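Local coordinates for protein lectin (Pleurotus ostreatus, PDB 6T0Q) that probably binds galactose-containing glycans through calcium-dependent carbohydrate-binding modules, at residues P163-D167 against S168-S172; A210-V213 against G214-F218; L244-G248 against A249-S253. All coordinates share one frame; numbering follows the deposited sequence.

Contact 1 (P163-D167 against S168-S172). With NAG (2-acetamido-2-deoxy-beta-D-glucopyranose), chain E.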
loop_
_atom_site.group_PDB
_atom_site.type_symbol
_atom_site.label_atom_id
_atom_site.label_comp_id
_atom_site.label_asym_id
_atom_site.label_seq_id
_atom_site.Cartn_x
_atom_site.Cartn_y
_atom_site.Cartn_z
ATOM N N PRO A 163 -9.002 28.540 9.571
ATOM C CA PRO A 163 -10.197 28.459 10.422
ATOM C C PRO A 163 -10.050 29.181 11.750
ATOM O O PRO A 163 -11.064 29.582 12.332
ATOM C CB PRO A 163 -10.383 26.947 10.624
ATOM C CG PRO A 163 -9.088 26.325 10.183
ATOM C CD PRO A 163 -8.559 27.216 9.109
ATOM N N SER A 164 -8.825 29.363 12.246
ATOM C CA SER A 164 -8.616 30.082 13.495
ATOM C C SER A 164 -8.906 31.574 13.380
ATOM O O SER A 164 -9.017 32.242 14.412
ATOM C CB SER A 164 -7.182 29.867 13.983
ATOM O OG SER A 164 -6.250 30.221 12.977
ATOM N N THR A 165 -9.021 32.117 12.171
ATOM C CA THR A 165 -9.397 33.516 12.016
ATOM C C THR A 165 -10.912 33.663 12.124
ATOM O O THR A 165 -11.666 32.924 11.483
ATOM C CB THR A 165 -8.894 34.060 10.680
ATOM O OG1 THR A 165 -7.466 34.150 10.719
ATOM C CG2 THR A 165 -9.481 35.439 10.394
ATOM N N ASN A 166 -11.350 34.613 12.945
ATOM C CA ASN A 166 -12.768 34.875 13.175
ATOM C C ASN A 166 -13.228 35.965 12.211
ATOM O O ASN A 166 -12.708 37.086 12.248
ATOM C CB ASN A 166 -12.981 35.304 14.631
ATOM C CG ASN A 166 -14.447 35.327 15.044
ATOM O OD1 ASN A 166 -15.344 35.398 14.206
ATOM N ND2 ASN A 166 -14.693 35.279 16.355
ATOM N N ASP A 167 -14.206 35.648 11.355
ATOM C CA ASP A 167 -14.718 36.614 10.388
ATOM C C ASP A 167 -16.103 37.138 10.762
ATOM O O ASP A 167 -16.779 37.750 9.928
ATOM C CB ASP A 167 -14.715 36.015 8.970
ATOM C CG ASP A 167 -15.661 34.820 8.806
ATOM O OD1 ASP A 167 -16.569 34.616 9.639
ATOM O OD2 ASP A 167 -15.498 34.076 7.811
ATOM N N SER A 168 -16.530 36.924 12.014
ATOM C CA SER A 168 -17.892 37.276 12.410
ATOM C C SER A 168 -18.176 38.762 12.237
ATOM O O SER A 168 -19.307 39.139 11.906
ATOM C CB SER A 168 -18.137 36.858 13.862
ATOM O OG SER A 168 -17.132 37.401 14.705
ATOM N N ASN A 169 -17.175 39.619 12.445
ATOM C CA ASN A 169 -17.360 41.057 12.303
ATOM C C ASN A 169 -16.935 41.591 10.939
ATOM O O ASN A 169 -16.996 42.803 10.724
ATOM C CB ASN A 169 -16.603 41.799 13.408
ATOM C CG ASN A 169 -17.240 41.603 14.777
ATOM O OD1 ASN A 169 -18.467 41.613 14.915
ATOM N ND2 ASN A 169 -16.408 41.413 15.793
ATOM N N TRP A 170 -16.514 40.725 10.017
ATOM C CA TRP A 170 -16.215 41.174 8.663
ATOM C C TRP A 170 -17.496 41.597 7.944
ATOM O O TRP A 170 -18.555 40.997 8.143
ATOM C CB TRP A 170 -15.555 40.065 7.848
ATOM C CG TRP A 170 -14.163 39.704 8.229
ATOM C CD1 TRP A 170 -13.555 39.899 9.436
ATOM C CD2 TRP A 170 -13.193 39.065 7.386
ATOM N NE1 TRP A 170 -12.263 39.420 9.393
ATOM C CE2 TRP A 170 -12.020 38.902 8.146
ATOM C CE3 TRP A 170 -13.206 38.612 6.057
ATOM C CZ2 TRP A 170 -10.868 38.309 7.626
ATOM C CZ3 TRP A 170 -12.059 38.024 5.538
ATOM C CH2 TRP A 170 -10.907 37.877 6.324
ATOM N N PRO A 171 -17.418 42.593 7.064
ATOM C CA PRO A 171 -18.587 42.943 6.251
ATOM C C PRO A 171 -18.854 41.890 5.180
ATOM O O PRO A 171 -18.002 41.060 4.857
ATOM C CB PRO A 171 -18.190 44.284 5.625
ATOM C CG PRO A 171 -16.696 44.198 5.515
ATOM C CD PRO A 171 -16.261 43.458 6.769
ATOM N N SER A 172 -20.072 41.941 4.641
ATOM C CA SER A 172 -20.483 41.063 3.550
ATOM C C SER A 172 -19.827 41.471 2.235
ATOM O O SER A 172 -19.694 42.660 1.932
ATOM C CB SER A 172 -22.000 41.112 3.375
ATOM O OG SER A 172 -22.669 40.838 4.581
HETATM C C1 NAG E . -18.199 26.512 10.746
HETATM C C2 NAG E . -17.167 26.728 11.854
HETATM C C3 NAG E . -17.191 25.566 12.852
HETATM C C4 NAG E . -18.598 25.324 13.387
HETATM C C5 NAG E . -19.566 25.165 12.212
HETATM C C6 NAG E . -21.009 25.031 12.638
HETATM C C7 NAG E . -15.241 28.088 11.185
HETATM C C8 NAG E . -13.869 28.088 10.572
HETATM N N2 NAG E . -15.836 26.896 11.292
HETATM O O3 NAG E . -16.297 25.876 13.913
HETATM O O5 NAG E . -19.496 26.304 11.332
HETATM O O6 NAG E . -21.558 26.296 12.978
HETATM O O7 NAG E . -15.789 29.120 11.553
HETATM O O HOH W 1 -14.698 39.137 13.062
#
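Trp170 folds back over Asp167, and its indole can be followed outward atom by atom. Trp170 CB lies 3.3 Å from Asp167 O, the acceptor that Trp170 N reaches at 3.0 Å. The bicycle spreads over the backbone of Asp167, whose CA stands 3.8 Å from the centroid of the five-membered ring and makes a CH-pi contact over one face. Trp170 CD1 is 3.6 Å from Asp167 CA, Trp170 CD2 is 3.8 Å from Asp167 CB near the rim of that face, and NE1 turns toward Asn166 O. With CG beside the backbone N (chi1 -70°) the ring is directed back along the chain, and Trp170 CZ2 meets Thr165 CG2 at 4.2 Å. A type I beta turn runs from Asp167 to Trp170, in the loop between strands 150-151 and 174-178. Asn166, just before it, forms an Asx turn: its OD1 accepts Ser168 N (2.9 Å), tilted 28° from the amide plane, and Ser168 OG (2.7 Å), above the same face, a close pairing that two short side chains suit. Water 1 joins Asn166 O to Asn169 N. The Asp167 carboxylate turns elsewhere, OD2 forming a salt bridge with Arg56, while Trp170 also packs on Pro54.

Contact 2 (A210-V213 against G214-F218). With NAG (2-acetamido-2-deoxy-beta-D-glucopyranose), chain B.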
loop_
_atom_site.group_PDB
_atom_site.type_symbol
_atom_site.label_atom_id
_atom_site.label_comp_id
_atom_site.label_asym_id
_atom_site.label_seq_id
_atom_site.Cartn_x
_atom_site.Cartn_y
_atom_site.Cartn_z
ATOM N N ALA A 210 -0.022 0.747 -36.409
ATOM C CA ALA A 210 -1.164 -0.150 -36.322
ATOM C C ALA A 210 -0.846 -1.241 -35.317
ATOM O O ALA A 210 0.319 -1.535 -35.039
ATOM C CB ALA A 210 -1.524 -0.755 -37.689
ATOM N N ALA A 211 -1.893 -1.829 -34.762
ATOM C CA ALA A 211 -1.767 -2.936 -33.829
ATOM C C ALA A 211 -2.660 -4.068 -34.300
ATOM O O ALA A 211 -3.613 -3.841 -35.052
ATOM C CB ALA A 211 -2.160 -2.518 -32.403
ATOM N N PRO A 212 -2.387 -5.301 -33.868
ATOM C CA PRO A 212 -3.286 -6.413 -34.201
ATOM C C PRO A 212 -4.686 -6.183 -33.649
ATOM O O PRO A 212 -4.895 -5.420 -32.702
ATOM C CB PRO A 212 -2.622 -7.625 -33.529
ATOM C CG PRO A 212 -1.199 -7.232 -33.344
ATOM C CD PRO A 212 -1.215 -5.753 -33.098
ATOM N N VAL A 213 -5.658 -6.858 -34.267
ATOM C CA VAL A 213 -7.013 -6.890 -33.730
ATOM C C VAL A 213 -7.002 -7.646 -32.410
ATOM O O VAL A 213 -6.347 -8.686 -32.282
ATOM C CB VAL A 213 -7.972 -7.555 -34.735
ATOM C CG1 VAL A 213 -9.376 -7.703 -34.131
ATOM C CG2 VAL A 213 -8.005 -6.772 -36.047
ATOM N N GLY A 214 -7.718 -7.127 -31.413
ATOM C CA GLY A 214 -7.844 -7.855 -30.160
ATOM C C GLY A 214 -7.876 -6.954 -28.942
ATOM O O GLY A 214 -7.779 -5.725 -29.061
ATOM N N SER A 215 -7.997 -7.565 -27.763
ATOM C CA SER A 215 -8.111 -6.850 -26.500
ATOM C C SER A 215 -6.801 -6.920 -25.722
ATOM O O SER A 215 -6.089 -7.927 -25.760
ATOM C CB SER A 215 -9.249 -7.422 -25.653
ATOM O OG SER A 215 -10.500 -7.200 -26.284
ATOM N N ARG A 216 -6.495 -5.833 -25.014
ATOM C CA ARG A 216 -5.266 -5.691 -24.248
ATOM C C ARG A 216 -5.609 -5.101 -22.890
ATOM O O ARG A 216 -6.512 -4.269 -22.781
ATOM C CB ARG A 216 -4.261 -4.766 -24.957
ATOM C CG ARG A 216 -3.957 -5.143 -26.411
ATOM C CD ARG A 216 -3.252 -6.494 -26.470
ATOM N NE ARG A 216 -2.876 -6.866 -27.830
ATOM C CZ ARG A 216 -3.474 -7.816 -28.545
ATOM N NH1 ARG A 216 -4.482 -8.509 -28.031
ATOM N NH2 ARG A 216 -3.048 -8.082 -29.772
ATOM N N ALA A 217 -4.874 -5.505 -21.856
ATOM C CA ALA A 217 -5.130 -4.996 -20.516
ATOM C C ALA A 217 -3.995 -4.094 -20.049
ATOM O O ALA A 217 -2.839 -4.256 -20.457
ATOM C CB ALA A 217 -5.330 -6.133 -19.508
ATOM N N PHE A 218 -4.351 -3.140 -19.181
ATOM C CA PHE A 218 -3.440 -2.132 -18.651
ATOM C C PHE A 218 -3.756 -1.910 -17.179
ATOM O O PHE A 218 -4.926 -1.897 -16.792
ATOM C CB PHE A 218 -3.572 -0.806 -19.419
ATOM C CG PHE A 218 -3.377 -0.956 -20.905
ATOM C CD1 PHE A 218 -4.442 -1.285 -21.728
ATOM C CD2 PHE A 218 -2.121 -0.797 -21.470
ATOM C CE1 PHE A 218 -4.265 -1.441 -23.096
ATOM C CE2 PHE A 218 -1.928 -0.960 -22.835
ATOM C CZ PHE A 218 -3.006 -1.275 -23.653
HETATM C C1 NAG B . -12.176 -7.184 -22.996
HETATM C C2 NAG B . -12.740 -8.534 -22.589
HETATM C C3 NAG B . -13.328 -9.232 -23.801
HETATM C C4 NAG B . -14.426 -8.373 -24.410
HETATM C C5 NAG B . -13.935 -6.954 -24.710
HETATM C C6 NAG B . -15.087 -6.006 -24.963
HETATM C C7 NAG B . -11.832 -9.751 -20.669
HETATM C C8 NAG B . -10.727 -10.628 -20.159
HETATM N N2 NAG B . -11.740 -9.373 -21.948
HETATM O O3 NAG B . -13.864 -10.486 -23.395
HETATM O O4 NAG B . -14.677 -9.148 -25.517
HETATM O O5 NAG B . -13.212 -6.390 -23.601
HETATM O O6 NAG B . -15.034 -5.455 -26.269
HETATM O O7 NAG B . -12.766 -9.395 -19.952
HETATM O O HOH W 2 -4.891 -10.364 -30.609
#
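Pro212 and Val213 lead in extended conformation into strand 214-222, with Gly214 at phi 144° and psi 180°, a backbone shape in which a CB would run into Val213 O, so glycine fits this first strand position. Two residues further on, Arg216 turns its long side chain back toward the loop. The chain bends at chi2 (-65°), bringing the guanidinium round beside Pro212, and the two side chains cross at about a right angle. The contact is slight: Arg216 NH2 lies 3.8 Å from Pro212 CB and 4.1 Å from Pro212 CG, and Pro212 CB meets the guanidinium obliquely, neither over its face nor at its edge. Arg216 NH1 curls to the preceding peptide and donates to Ser215 O at 2.8 Å; this oxygen lies close to the guanidinium plane, although the nitrogen stands above the plane of the carbonyl. Water 2 closes the gap to the loop, giving a hydrogen bond to Val213 O (2.8 Å) and accepting one from Arg216 NH2 (3.1 Å) at the edge of the guanidinium. On the other side of the strand Ser215 OG comes 3.7 Å from C1 of the bound NAG and is hydrogen-bonded to Thr280, placing this end of the strand in a glycan pocket. Pro212 O accepts from Asn281, a calcium ligand, so the loop is also joined to the metal site's surroundings. Arginine suits its place because one flat cation can serve several acceptors: NH1 holds Ser215 O, while NH2 serves the water and a salt bridge with Asp205. That carboxylate would probably offset the positive charge, and these bonds together should restrict rotation of the guanidinium beside a proline whose ring offers it apolar contact.

Contact 3 (L244-G248 against A249-S253); sequences LYVNG and ATVGS
Backbone hydrogen bonds hold Leu244 to Gly252 and Val251, and Val246 to Ala249. Leu244 N donates to Gly252 O at 2.8 Å, while Leu244 O accepts Val251 N at 2.8 Å and, weakly, Gly252 N. Two more, Val246 N to Ala249 O and Ala249 N to Val246 O, each 2.9 Å, span the type I' turn that joins the strands. Asn247 and Gly248 occupy its corners with positive phi, a conformation that asparagine and glycine tolerate readily. The unit is thus a tight beta hairpin, 241-246 with 249-254, interrupted by a classic beta bulge in which Val251 and Gly252 both face Leu244. Among the apolar contacts, Leu244 CD2 stands 3.9 Å from Val251 CG1. Val251 CG2 presses on Val246 CG1 at 3.4 Å, tighter than usual van der Waals contact; the Val246 torsion (chi1 64°) sets that methyl facing Val251. Leu244, Val246 and Val251 pack on Tyr263 and Ile265 of strand 261-265, where apolar side chains suit the space between the sheets. On the sheet face bearing Tyr245 and Thr250 there is a van der Waals contact, Tyr245 CE2 to Thr250 OG1 at 3.4 Å, and the tyrosine ring packs edge-to-face with Phe320.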
loop_
_atom_site.group_PDB
_atom_site.type_symbol
_atom_site.label_atom_id
_atom_site.label_comp_id
_atom_site.label_asym_id
_atom_site.label_seq_id
_atom_site.Cartn_x
_atom_site.Cartn_y
_atom_site.Cartn_z
ATOM N N LEU A 244 -13.231 0.265 -18.002
ATOM C CA LEU A 244 -12.415 0.793 -16.920
ATOM C C LEU A 244 -12.880 0.204 -15.598
ATOM O O LEU A 244 -14.087 0.165 -15.331
ATOM C CB LEU A 244 -12.515 2.315 -16.863
ATOM C CG LEU A 244 -11.872 2.996 -15.651
ATOM C CD1 LEU A 244 -10.344 2.881 -15.726
ATOM C CD2 LEU A 244 -12.318 4.452 -15.592
ATOM N N TYR A 245 -11.917 -0.218 -14.772
ATOM C CA TYR A 245 -12.155 -0.772 -13.443
ATOM C C TYR A 245 -11.310 -0.035 -12.410
ATOM O O TYR A 245 -10.201 0.422 -12.706
ATOM C CB TYR A 245 -11.796 -2.272 -13.383
ATOM C CG TYR A 245 -12.476 -3.120 -14.434
ATOM C CD1 TYR A 245 -11.986 -3.174 -15.734
ATOM C CD2 TYR A 245 -13.605 -3.874 -14.120
ATOM C CE1 TYR A 245 -12.604 -3.949 -16.700
ATOM C CE2 TYR A 245 -14.231 -4.652 -15.075
ATOM C CZ TYR A 245 -13.728 -4.685 -16.366
ATOM O OH TYR A 245 -14.348 -5.456 -17.323
ATOM N N VAL A 246 -11.824 0.056 -11.181
ATOM C CA VAL A 246 -11.041 0.534 -10.044
ATOM C C VAL A 246 -11.230 -0.451 -8.895
ATOM O O VAL A 246 -12.365 -0.763 -8.515
ATOM C CB VAL A 246 -11.413 1.974 -9.622
ATOM C CG1 VAL A 246 -12.833 2.067 -9.126
ATOM C CG2 VAL A 246 -10.461 2.473 -8.544
ATOM N N ASN A 247 -10.116 -0.972 -8.379
ATOM C CA ASN A 247 -10.126 -2.008 -7.341
ATOM C C ASN A 247 -11.060 -3.162 -7.703
ATOM O O ASN A 247 -11.771 -3.705 -6.857
ATOM C CB ASN A 247 -10.487 -1.404 -5.988
ATOM C CG ASN A 247 -9.506 -0.338 -5.574
ATOM O OD1 ASN A 247 -8.305 -0.473 -5.824
ATOM N ND2 ASN A 247 -10.006 0.747 -4.977
ATOM N N GLY A 248 -11.070 -3.529 -8.984
ATOM C CA GLY A 248 -11.860 -4.651 -9.455
ATOM C C GLY A 248 -13.311 -4.349 -9.757
ATOM O O GLY A 248 -13.996 -5.205 -10.330
ATOM N N ALA A 249 -13.810 -3.174 -9.395
ATOM C CA ALA A 249 -15.196 -2.822 -9.658
ATOM C C ALA A 249 -15.304 -2.089 -10.989
ATOM O O ALA A 249 -14.459 -1.253 -11.319
ATOM C CB ALA A 249 -15.754 -1.951 -8.531
ATOM N N THR A 250 -16.344 -2.418 -11.754
ATOM C CA THR A 250 -16.564 -1.777 -13.042
ATOM C C THR A 250 -16.930 -0.315 -12.843
ATOM O O THR A 250 -17.844 0.002 -12.083
ATOM C CB THR A 250 -17.673 -2.487 -13.809
ATOM O OG1 THR A 250 -17.350 -3.873 -13.927
ATOM C CG2 THR A 250 -17.810 -1.888 -15.205
ATOM N N VAL A 251 -16.211 0.578 -13.511
ATOM C CA VAL A 251 -16.525 2.004 -13.485
ATOM C C VAL A 251 -17.334 2.418 -14.706
ATOM O O VAL A 251 -18.372 3.063 -14.578
ATOM C CB VAL A 251 -15.238 2.844 -13.356
ATOM C CG1 VAL A 251 -15.559 4.323 -13.516
ATOM C CG2 VAL A 251 -14.606 2.595 -12.010
ATOM N N GLY A 252 -16.880 2.047 -15.897
ATOM C CA GLY A 252 -17.601 2.429 -17.099
ATOM C C GLY A 252 -16.893 1.924 -18.335
ATOM O O GLY A 252 -15.803 1.345 -18.271
ATOM N N SER A 253 -17.532 2.177 -19.471
ATOM C CA SER A 253 -17.066 1.741 -20.775
ATOM C C SER A 253 -17.317 2.848 -21.779
ATOM O O SER A 253 -18.212 3.675 -21.595
ATOM C CB SER A 253 -17.796 0.465 -21.232
ATOM O OG SER A 253 -17.386 -0.635 -20.454
#

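Overall arrangement
Contacts 2 and 3 share the seven-stranded antiparallel sheet that contains strands 214-222, 241-246 and 249-254, and lie on the same side of the chain's centre, with centres about 19 Å apart. Contact 1 is on the opposite side, its centre about 58 Å from that of contact 2, in a loop outside the sheets. All three have a bound sugar nearby, Pro163 and Ser215 being pocket residues. Contacts 1 and 2 lie at the surface, and polar side chains and water carry much of their chemistry. Contact 3 is partly buried, and relies instead on paired backbone and apolar packing against strand 261-265 of a second sheet. None touches another, and all three are local.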